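Local coordinates for botulinum neurotoxin type C1 (Clostridium botulinum, PDB 3R4S), which enters nerve cells by binding gangliosides, probably two at once, through a heavy-chain receptor-binding region that holds sialic acid at two sites, at residues F119-N124 / G158-Y163; R262-N267 / I271-R276; E326-D331 / Y403-V408. All coordinates share one frame; numbering follows the deposited sequence.

Interaction 1: F119-N124 / G158-Y163; sequences FTLKQN and GNMKIY
The Phe119 ring takes the terminal methyl of Met160 at its edge, close to the ring plane, so this is not a thioether laid over an aromatic face. CE of Met160 sits 3.4 Å from Phe119 CD2 and almost as near to Phe119 CE2, pressing against one C-C side of the ring. The same methyl also reaches the branch carbon of the next inward-pointing residue on that strand, with Met160 CE 4.1 Å from Leu121 CG. One methyl therefore bridges two residues that alternate with the outward-facing Thr120. The Met160 chain runs straight through chi2 and then bends at chi3 (-48°), which turns CE along the ring edge; SD itself does not make the closest contact. With 9.3 Å between CA of Leu121 and CA of Met160, the strands meet through side chains alone. They belong to the two different sheets that face each other in the concanavalin-like, jelly-roll half of the receptor-binding region. Around the methionine, Asn154 of strand 148-155 and Ile131 of strand 127-134 add further cover. No hydrogen bond crosses between the segments: the sheets are joined here by dispersion and the exclusion of water, with little demand on precise direction.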
loop_
_atom_site.group_PDB
_atom_site.type_symbol
_atom_site.label_atom_id
_atom_site.label_comp_id
_atom_site.label_asym_id
_atom_site.label_seq_id
_atom_site.Cartn_x
_atom_site.Cartn_y
_atom_site.Cartn_z
ATOM N N PHE A 119 -1.824 -14.934 -12.568
ATOM C CA PHE A 119 -1.413 -16.272 -12.148
ATOM C C PHE A 119 -1.802 -17.266 -13.219
ATOM O O PHE A 119 -2.927 -17.242 -13.707
ATOM C CB PHE A 119 -2.064 -16.681 -10.822
ATOM C CG PHE A 119 -1.757 -18.100 -10.426
ATOM C CD1 PHE A 119 -0.540 -18.419 -9.827
ATOM C CD2 PHE A 119 -2.674 -19.113 -10.665
ATOM C CE1 PHE A 119 -0.238 -19.739 -9.464
ATOM C CE2 PHE A 119 -2.387 -20.430 -10.314
ATOM C CZ PHE A 119 -1.158 -20.744 -9.717
ATOM N N THR A 120 -0.874 -18.141 -13.581
ATOM C CA THR A 120 -1.112 -19.092 -14.660
ATOM C C THR A 120 -0.763 -20.526 -14.278
ATOM O O THR A 120 0.327 -20.793 -13.751
ATOM C CB THR A 120 -0.278 -18.737 -15.891
ATOM O OG1 THR A 120 -0.529 -17.376 -16.258
ATOM C CG2 THR A 120 -0.632 -19.653 -17.052
ATOM N N LEU A 121 -1.695 -21.442 -14.521
ATOM C CA LEU A 121 -1.368 -22.864 -14.542
ATOM C C LEU A 121 -0.988 -23.207 -15.978
ATOM O O LEU A 121 -1.772 -22.972 -16.901
ATOM C CB LEU A 121 -2.557 -23.712 -14.100
ATOM C CG LEU A 121 -2.891 -23.734 -12.603
ATOM C CD1 LEU A 121 -4.026 -24.697 -12.347
ATOM C CD2 LEU A 121 -1.685 -24.121 -11.758
ATOM N N LYS A 122 0.218 -23.725 -16.180
ATOM C CA LYS A 122 0.641 -24.105 -17.521
ATOM C C LYS A 122 0.610 -25.620 -17.680
ATOM O O LYS A 122 1.453 -26.335 -17.129
ATOM C CB LYS A 122 2.034 -23.566 -17.836
ATOM C CG LYS A 122 2.458 -23.803 -19.282
ATOM C CD LYS A 122 3.880 -23.333 -19.521
ATOM C CE LYS A 122 4.292 -23.490 -20.980
ATOM N NZ LYS A 122 4.027 -22.261 -21.745
ATOM N N GLN A 123 -0.381 -26.109 -18.421
ATOM C CA GLN A 123 -0.541 -27.544 -18.609
ATOM C C GLN A 123 0.549 -28.106 -19.505
ATOM O O GLN A 123 1.181 -29.104 -19.175
ATOM C CB GLN A 123 -1.916 -27.867 -19.189
ATOM C CG GLN A 123 -2.102 -29.334 -19.521
ATOM C CD GLN A 123 -3.468 -29.626 -20.115
ATOM O OE1 GLN A 123 -4.172 -28.720 -20.553
ATOM N NE2 GLN A 123 -3.851 -30.898 -20.122
ATOM N N ASN A 124 0.758 -27.458 -20.643
ATOM C CA ASN A 124 1.773 -27.873 -21.604
ATOM C C ASN A 124 2.019 -26.681 -22.519
ATOM O O ASN A 124 1.463 -25.607 -22.283
ATOM C CB ASN A 124 1.300 -29.097 -22.403
ATOM C CG ASN A 124 -0.055 -28.878 -23.050
ATOM O OD1 ASN A 124 -0.269 -27.874 -23.736
ATOM N ND2 ASN A 124 -0.986 -29.802 -22.814
ATOM N N GLY A 158 -12.142 -28.087 -8.295
ATOM C CA GLY A 158 -12.968 -26.913 -8.088
ATOM C C GLY A 158 -12.530 -25.699 -8.873
ATOM O O GLY A 158 -12.515 -25.707 -10.108
ATOM N N ASN A 159 -12.183 -24.641 -8.146
ATOM C CA ASN A 159 -11.843 -23.369 -8.762
ATOM C C ASN A 159 -10.420 -22.913 -8.461
ATOM O O ASN A 159 -9.793 -23.358 -7.488
ATOM C CB ASN A 159 -12.817 -22.301 -8.276
ATOM C CG ASN A 159 -14.243 -22.647 -8.595
ATOM O OD1 ASN A 159 -14.642 -22.637 -9.759
ATOM N ND2 ASN A 159 -15.017 -22.971 -7.572
ATOM N N MET A 160 -9.917 -22.033 -9.312
ATOM C CA MET A 160 -8.676 -21.329 -9.024
ATOM C C MET A 160 -9.079 -19.894 -8.727
ATOM O O MET A 160 -9.944 -19.315 -9.412
ATOM C CB MET A 160 -7.674 -21.421 -10.185
ATOM C CG MET A 160 -8.118 -20.744 -11.478
ATOM S SD MET A 160 -6.916 -20.992 -12.816
ATOM C CE MET A 160 -5.422 -20.567 -11.966
ATOM N N LYS A 161 -8.500 -19.342 -7.669
ATOM C CA LYS A 161 -8.936 -18.046 -7.168
ATOM C C LYS A 161 -7.732 -17.171 -6.873
ATOM O O LYS A 161 -6.656 -17.661 -6.518
ATOM C CB LYS A 161 -9.760 -18.219 -5.888
ATOM C CG LYS A 161 -11.007 -19.080 -6.053
ATOM C CD LYS A 161 -11.739 -19.236 -4.729
ATOM C CE LYS A 161 -12.478 -20.560 -4.691
ATOM N NZ LYS A 161 -12.969 -20.907 -3.321
ATOM N N ILE A 162 -7.911 -15.867 -7.016
ATOM C CA ILE A 162 -6.896 -14.950 -6.555
ATOM C C ILE A 162 -7.554 -13.902 -5.671
ATOM O O ILE A 162 -8.624 -13.384 -5.996
ATOM C CB ILE A 162 -6.070 -14.332 -7.711
ATOM C CG1 ILE A 162 -5.028 -13.362 -7.142
ATOM C CG2 ILE A 162 -6.978 -13.598 -8.707
ATOM C CD1 ILE A 162 -3.938 -13.015 -8.145
ATOM N N TYR A 163 -6.928 -13.653 -4.523
ATOM C CA TYR A 163 -7.357 -12.630 -3.589
ATOM C C TYR A 163 -6.307 -11.527 -3.486
ATOM O O TYR A 163 -5.112 -11.773 -3.641
ATOM C CB TYR A 163 -7.527 -13.218 -2.190
ATOM C CG TYR A 163 -8.480 -14.388 -2.035
ATOM C CD1 TYR A 163 -9.629 -14.269 -1.252
ATOM C CD2 TYR A 163 -8.212 -15.617 -2.617
ATOM C CE1 TYR A 163 -10.502 -15.346 -1.071
ATOM C CE2 TYR A 163 -9.086 -16.702 -2.447
ATOM C CZ TYR A 163 -10.220 -16.556 -1.672
ATOM O OH TYR A 163 -11.079 -17.623 -1.494
#

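Interaction 2: R262-N267 / I271-R276; sequences RYMYAN and IVFNTR. With SLB (N-acetyl-beta-neuraminic acid), chain C.
Tyr265 and Val272 pair near the turn of a two-stranded antiparallel hairpin whose first strand ends in a sialic acid pocket. The rung is a hydrogen-bonded pair: Tyr265 N gives a bond to Val272 O (2.8 Å), while Val272 N returns one to Tyr265 O from well above that carbonyl's plane, 56° out of it. Tyr263 and Asn274 form the second such pair, with Tyr263 N 2.8 Å from Asn274 O. Here the tyrosine's CG lies between its own N and carbonyl carbon (chi1 68°), which swings the ring over the partner strand; Asn274 CB then packs on the ring face as a CH-pi contact, 3.8 Å from the centroid of the Tyr263 ring. At the root of the same side chain, Tyr263 CB lies over one face of the Arg276 guanidinium, whose NE is bonded to the carbonyl of Leu260. At the sugar end, N-acetyl-beta-neuraminic acid donates from O4 to Ala266 O (2.8 Å), and its C3 comes within 3.3 Å of Tyr265 OH. Tyr286 OH and the backbone N atoms of Ser268 and Arg269 also bond to this ligand. On the hairpin face that carries Met264, Ile271 and Phe273 the packing is apolar toward the turn: Met264 CG meets Ile271 CG2 at 3.5 Å, and the Met264 and Phe273 side chains lie side by side, pointing the same way, with Met264 CE 3.6 Å from Phe273 CZ. These three look into the trefoil-like domain, where Met264 touches Met254 of strand 251-256 and Met312 of strand 307-314, and Phe273 and Ile271 lean on Pro406 of strand 401-409.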
loop_
_atom_site.group_PDB
_atom_site.type_symbol
_atom_site.label_atom_id
_atom_site.label_comp_id
_atom_site.label_asym_id
_atom_site.label_seq_id
_atom_site.Cartn_x
_atom_site.Cartn_y
_atom_site.Cartn_z
ATOM N N ARG A 262 -5.398 16.650 -6.561
ATOM C CA ARG A 262 -5.123 17.969 -5.984
ATOM C C ARG A 262 -3.873 17.944 -5.116
ATOM O O ARG A 262 -3.669 17.020 -4.320
ATOM C CB ARG A 262 -6.285 18.449 -5.121
ATOM C CG ARG A 262 -7.644 18.457 -5.797
ATOM C CD ARG A 262 -7.692 19.422 -6.949
ATOM N NE ARG A 262 -8.962 20.138 -6.982
ATOM C CZ ARG A 262 -10.087 19.646 -7.492
ATOM N NH1 ARG A 262 -10.118 18.416 -8.014
ATOM N NH2 ARG A 262 -11.184 20.387 -7.474
ATOM N N TYR A 263 -3.041 18.970 -5.252
ATOM C CA TYR A 263 -1.906 19.131 -4.357
ATOM C C TYR A 263 -2.166 20.260 -3.368
ATOM O O TYR A 263 -3.091 21.065 -3.533
ATOM C CB TYR A 263 -0.610 19.379 -5.132
ATOM C CG TYR A 263 -0.564 20.712 -5.842
ATOM C CD1 TYR A 263 -0.197 21.870 -5.160
ATOM C CD2 TYR A 263 -0.886 20.816 -7.196
ATOM C CE1 TYR A 263 -0.151 23.096 -5.805
ATOM C CE2 TYR A 263 -0.841 22.038 -7.854
ATOM C CZ TYR A 263 -0.475 23.176 -7.152
ATOM O OH TYR A 263 -0.433 24.393 -7.803
ATOM N N MET A 264 -1.337 20.308 -2.333
ATOM C CA MET A 264 -1.529 21.233 -1.236
ATOM C C MET A 264 -0.790 22.541 -1.511
ATOM O O MET A 264 0.398 22.545 -1.847
ATOM C CB MET A 264 -1.040 20.594 0.064
ATOM C CG MET A 264 -1.762 21.066 1.281
ATOM S SD MET A 264 -1.382 20.105 2.757
ATOM C CE MET A 264 -2.887 19.132 2.869
ATOM N N TYR A 265 -1.507 23.649 -1.384
ATOM C CA TYR A 265 -0.898 24.953 -1.575
ATOM C C TYR A 265 -1.316 25.876 -0.433
ATOM O O TYR A 265 -1.978 25.441 0.509
ATOM C CB TYR A 265 -1.295 25.535 -2.927
ATOM C CG TYR A 265 -0.388 26.649 -3.386
ATOM C CD1 TYR A 265 0.993 26.481 -3.399
ATOM C CD2 TYR A 265 -0.907 27.860 -3.807
ATOM C CE1 TYR A 265 1.830 27.494 -3.816
ATOM C CE2 TYR A 265 -0.081 28.880 -4.220
ATOM C CZ TYR A 265 1.291 28.692 -4.224
ATOM O OH TYR A 265 2.125 29.713 -4.644
ATOM N N ALA A 266 -0.916 27.140 -0.491
ATOM C CA ALA A 266 -1.317 28.071 0.559
ATOM C C ALA A 266 -1.434 29.503 0.067
ATOM O O ALA A 266 -0.746 29.927 -0.861
ATOM C CB ALA A 266 -0.381 27.985 1.765
ATOM N N ASN A 267 -2.314 30.242 0.724
ATOM C CA ASN A 267 -2.681 31.565 0.292
ATOM C C ASN A 267 -3.174 32.377 1.478
ATOM O O ASN A 267 -4.252 32.120 2.008
ATOM C CB ASN A 267 -3.781 31.445 -0.746
ATOM C CG ASN A 267 -3.731 32.538 -1.755
ATOM O OD1 ASN A 267 -3.907 33.714 -1.422
ATOM N ND2 ASN A 267 -3.480 32.169 -3.010
ATOM N N ILE A 271 -4.567 27.137 3.857
ATOM C CA ILE A 271 -4.244 26.031 2.953
ATOM C C ILE A 271 -5.355 25.859 1.940
ATOM O O ILE A 271 -6.540 25.942 2.281
ATOM C CB ILE A 271 -4.039 24.714 3.704
ATOM C CG1 ILE A 271 -2.853 24.848 4.656
ATOM C CG2 ILE A 271 -3.813 23.574 2.713
ATOM C CD1 ILE A 271 -2.654 23.646 5.552
ATOM N N VAL A 272 -4.967 25.649 0.688
ATOM C CA VAL A 272 -5.927 25.430 -0.386
ATOM C C VAL A 272 -5.443 24.288 -1.265
ATOM O O VAL A 272 -4.250 23.993 -1.307
ATOM C CB VAL A 272 -6.109 26.697 -1.260
ATOM C CG1 VAL A 272 -6.534 27.874 -0.398
ATOM C CG2 VAL A 272 -4.815 27.024 -2.009
ATOM N N PHE A 273 -6.367 23.654 -1.972
ATOM C CA PHE A 273 -6.008 22.556 -2.851
ATOM C C PHE A 273 -6.104 22.968 -4.311
ATOM O O PHE A 273 -7.150 23.425 -4.771
ATOM C CB PHE A 273 -6.890 21.334 -2.569
ATOM C CG PHE A 273 -6.627 20.696 -1.232
ATOM C CD1 PHE A 273 -5.639 19.736 -1.087
ATOM C CD2 PHE A 273 -7.364 21.062 -0.121
ATOM C CE1 PHE A 273 -5.392 19.149 0.151
ATOM C CE2 PHE A 273 -7.125 20.480 1.123
ATOM C CZ PHE A 273 -6.138 19.524 1.257
ATOM N N ASN A 274 -5.001 22.798 -5.032
ATOM C CA ASN A 274 -4.936 23.139 -6.450
ATOM C C ASN A 274 -4.821 21.895 -7.320
ATOM O O ASN A 274 -4.200 20.908 -6.924
ATOM C CB ASN A 274 -3.724 24.040 -6.726
ATOM C CG ASN A 274 -3.876 25.440 -6.142
ATOM O OD1 ASN A 274 -4.949 25.829 -5.677
ATOM N ND2 ASN A 274 -2.792 26.203 -6.170
ATOM N N THR A 275 -5.393 21.958 -8.518
ATOM C CA THR A 275 -5.322 20.856 -9.466
ATOM C C THR A 275 -3.883 20.579 -9.935
ATOM O O THR A 275 -3.163 21.496 -10.332
ATOM C CB THR A 275 -6.239 21.125 -10.660
ATOM O OG1 THR A 275 -7.588 21.234 -10.188
ATOM C CG2 THR A 275 -6.154 19.999 -11.674
ATOM N N ARG A 276 -3.465 19.314 -9.854
ATOM C CA ARG A 276 -2.133 18.888 -10.284
ATOM C C ARG A 276 -1.930 19.116 -11.775
ATOM O O ARG A 276 -2.840 18.905 -12.577
ATOM C CB ARG A 276 -1.930 17.390 -9.992
ATOM C CG ARG A 276 -1.742 17.057 -8.519
ATOM C CD ARG A 276 -1.671 15.528 -8.224
ATOM N NE ARG A 276 -1.804 15.346 -6.782
ATOM C CZ ARG A 276 -0.838 15.618 -5.912
ATOM N NH1 ARG A 276 0.352 16.027 -6.340
ATOM N NH2 ARG A 276 -1.052 15.473 -4.612
HETATM C C1 SLB C . 2.160 33.580 -3.750
HETATM C C2 SLB C . 2.566 33.207 -2.349
HETATM C C3 SLB C . 2.187 31.743 -2.093
HETATM C C4 SLB C . 2.457 31.354 -0.642
HETATM C C5 SLB C . 1.677 32.277 0.266
HETATM C C6 SLB C . 2.069 33.730 -0.016
HETATM C C7 SLB C . 1.163 34.637 0.804
HETATM C C8 SLB C . 1.665 36.090 0.772
HETATM C C9 SLB C . 0.799 37.003 1.635
HETATM C C10 SLB C . 1.369 31.752 2.644
HETATM C C11 SLB C . 2.083 31.510 3.939
HETATM N N5 SLB C . 2.171 32.008 1.610
HETATM O O1A SLB C . 0.954 33.800 -4.014
HETATM O O1B SLB C . 3.063 33.632 -4.614
HETATM O O2 SLB C . 3.987 33.351 -2.266
HETATM O O4 SLB C . 2.043 30.006 -0.397
HETATM O O6 SLB C . 1.944 34.094 -1.406
HETATM O O7 SLB C . -0.154 34.528 0.231
HETATM O O8 SLB C . 3.026 36.161 1.223
HETATM O O9 SLB C . -0.342 37.398 0.864
HETATM O O10 SLB C . 0.147 31.712 2.552
HETATM O O HOH W 1 -8.901 22.625 -6.814
#

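Interaction 3: E326-D331 / Y403-V408; sequences ETMYAD and YLVPTV
Met328, whose methyl reaches Thr407 and Val405, has its own backbone O held by a hydrogen bond from Thr335 OG1, farther along the same loop. That bond ties down the backbone of 326-331, a piece without regular secondary structure, at the residue that sends its side chain inward. Between the two segments themselves no hydrogen bond forms, and everything depends on the methionine tip. Met328 CE is 3.9 Å from Thr407 CG2 and 4.2 Å from Val405 CG2, so a single methyl spans two residues on one face of the strand, skipping Pro406, which points away. The two approaches differ. Toward the valine the side chains meet tip to tip, methyl against methyl, whereas the methionine passes the threonine at a slant. Thr407 turns its methyl to the loop because CG2 stands anti to its carbonyl carbon, with OG1 in the cramped slot between N and C (chi1 61°). The methionine folds at both chi2 (-82°) and chi3, yet it still has to cover the gap between backbones, since CA of Met328 and CA of Thr407 are 9.9 Å apart. Only a small surface, 70 Å² over both sides, is buried between the segments, but all three touching residues are buried. Farther down the loop, Asp331 makes a salt bridge with Arg391 of strand 381-392. Met328 also touches Tyr390 of that strand and Ala340 of strand 338-345, the two strands that pair with 401-409; the loop thus lies over this three-stranded part of the sheet in the trefoil-like C-terminal receptor-binding domain.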
loop_
_atom_site.group_PDB
_atom_site.type_symbol
_atom_site.label_atom_id
_atom_site.label_comp_id
_atom_site.label_asym_id
_atom_site.label_seq_id
_atom_site.Cartn_x
_atom_site.Cartn_y
_atom_site.Cartn_z
ATOM N N GLU A 326 -12.651 30.927 12.948
ATOM C CA GLU A 326 -13.525 31.857 12.241
ATOM C C GLU A 326 -14.747 31.189 11.619
ATOM O O GLU A 326 -14.705 30.026 11.206
ATOM C CB GLU A 326 -12.760 32.595 11.140
ATOM C CG GLU A 326 -11.393 33.109 11.545
ATOM C CD GLU A 326 -10.619 33.653 10.351
ATOM O OE1 GLU A 326 -10.889 33.196 9.214
ATOM O OE2 GLU A 326 -9.748 34.533 10.548
ATOM N N THR A 327 -15.822 31.961 11.523
ATOM C CA THR A 327 -17.026 31.544 10.818
ATOM C C THR A 327 -16.679 31.162 9.393
ATOM O O THR A 327 -15.855 31.806 8.761
ATOM C CB THR A 327 -18.043 32.685 10.776
ATOM O OG1 THR A 327 -18.259 33.162 12.108
ATOM C CG2 THR A 327 -19.366 32.207 10.170
ATOM N N MET A 328 -17.301 30.105 8.893
ATOM C CA MET A 328 -17.097 29.677 7.520
ATOM C C MET A 328 -18.328 30.007 6.680
ATOM O O MET A 328 -19.432 30.082 7.205
ATOM C CB MET A 328 -16.791 28.173 7.481
ATOM C CG MET A 328 -15.427 27.823 8.028
ATOM S SD MET A 328 -14.133 28.057 6.791
ATOM C CE MET A 328 -14.132 26.449 5.996
ATOM N N TYR A 329 -18.123 30.210 5.380
ATOM C CA TYR A 329 -19.205 30.567 4.470
ATOM C C TYR A 329 -19.168 29.629 3.280
ATOM O O TYR A 329 -18.109 29.394 2.706
ATOM C CB TYR A 329 -19.064 32.019 3.990
ATOM C CG TYR A 329 -18.952 33.009 5.128
ATOM C CD1 TYR A 329 -20.078 33.654 5.628
ATOM C CD2 TYR A 329 -17.723 33.280 5.721
ATOM C CE1 TYR A 329 -19.982 34.544 6.689
ATOM C CE2 TYR A 329 -17.615 34.171 6.784
ATOM C CZ TYR A 329 -18.748 34.801 7.262
ATOM O OH TYR A 329 -18.648 35.686 8.311
ATOM N N ALA A 330 -20.327 29.094 2.915
ATOM C CA ALA A 330 -20.432 28.196 1.774
ATOM C C ALA A 330 -21.632 28.587 0.917
ATOM O O ALA A 330 -22.640 29.062 1.436
ATOM C CB ALA A 330 -20.563 26.751 2.246
ATOM N N ASP A 331 -21.512 28.378 -0.391
ATOM C CA ASP A 331 -22.569 28.733 -1.340
ATOM C C ASP A 331 -23.953 28.252 -0.924
ATOM O O ASP A 331 -24.894 29.046 -0.854
ATOM C CB ASP A 331 -22.233 28.234 -2.748
ATOM C CG ASP A 331 -21.235 29.122 -3.447
ATOM O OD1 ASP A 331 -20.824 28.798 -4.583
ATOM O OD2 ASP A 331 -20.872 30.156 -2.850
ATOM N N TYR A 403 -12.730 28.303 -2.566
ATOM C CA TYR A 403 -11.499 27.521 -2.523
ATOM C C TYR A 403 -11.780 26.158 -1.906
ATOM O O TYR A 403 -12.641 26.027 -1.037
ATOM C CB TYR A 403 -10.421 28.225 -1.692
ATOM C CG TYR A 403 -9.982 29.574 -2.230
ATOM C CD1 TYR A 403 -8.916 29.678 -3.118
ATOM C CD2 TYR A 403 -10.632 30.740 -1.846
ATOM C CE1 TYR A 403 -8.507 30.909 -3.613
ATOM C CE2 TYR A 403 -10.233 31.975 -2.329
ATOM C CZ TYR A 403 -9.175 32.054 -3.214
ATOM O OH TYR A 403 -8.777 33.270 -3.711
ATOM N N LEU A 404 -11.040 25.150 -2.359
ATOM C CA LEU A 404 -11.101 23.820 -1.760
ATOM C C LEU A 404 -10.074 23.796 -0.637
ATOM O O LEU A 404 -8.883 23.956 -0.891
ATOM C CB LEU A 404 -10.787 22.751 -2.816
ATOM C CG LEU A 404 -10.912 21.272 -2.414
ATOM C CD1 LEU A 404 -12.324 20.950 -1.944
ATOM C CD2 LEU A 404 -10.533 20.391 -3.585
ATOM N N VAL A 405 -10.533 23.607 0.601
ATOM C CA VAL A 405 -9.684 23.788 1.775
ATOM C C VAL A 405 -9.844 22.634 2.763
ATOM O O VAL A 405 -10.906 22.016 2.817
ATOM C CB VAL A 405 -10.039 25.102 2.512
ATOM C CG1 VAL A 405 -9.870 26.292 1.574
ATOM C CG2 VAL A 405 -11.479 25.061 3.057
ATOM N N PRO A 406 -8.786 22.337 3.547
ATOM C CA PRO A 406 -8.964 21.337 4.601
ATOM C C PRO A 406 -9.769 21.936 5.739
ATOM O O PRO A 406 -9.676 23.144 6.011
ATOM C CB PRO A 406 -7.526 21.040 5.048
ATOM C CG PRO A 406 -6.799 22.322 4.827
ATOM C CD PRO A 406 -7.435 22.935 3.574
ATOM N N THR A 407 -10.575 21.108 6.393
ATOM C CA THR A 407 -11.426 21.585 7.482
ATOM C C THR A 407 -11.430 20.625 8.657
ATOM O O THR A 407 -10.998 19.464 8.541
ATOM C CB THR A 407 -12.900 21.708 7.043
ATOM O OG1 THR A 407 -13.386 20.414 6.647
ATOM C CG2 THR A 407 -13.057 22.698 5.879
ATOM N N VAL A 408 -11.926 21.124 9.787
ATOM C CA VAL A 408 -12.313 20.295 10.920
ATOM C C VAL A 408 -13.817 20.442 11.099
ATOM O O VAL A 408 -14.335 21.556 11.140
ATOM C CB VAL A 408 -11.622 20.729 12.227
ATOM C CG1 VAL A 408 -12.151 19.912 13.416
ATOM C CG2 VAL A 408 -10.095 20.597 12.103
#

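Along the chain the three contacts come in series, each closing before the next opens. Interaction 1 lies in the N-terminal receptor-binding part, on the other side of the chain's centre from the remaining two: its centre is about 45 Å from that of interaction 2 and about 52 Å from that of interaction 3. Those two share the trefoil-like C-terminal part, with centres about 14 Å apart, and they touch. Strand 401-409 carries one side of interaction 3 and runs against the hairpin of interaction 2, where Phe273 N and Leu404 O, 2.8 Å apart, probably form a hydrogen bond. Both sialic acids seen in this structure are bound in the C-terminal part, remote from interaction 1.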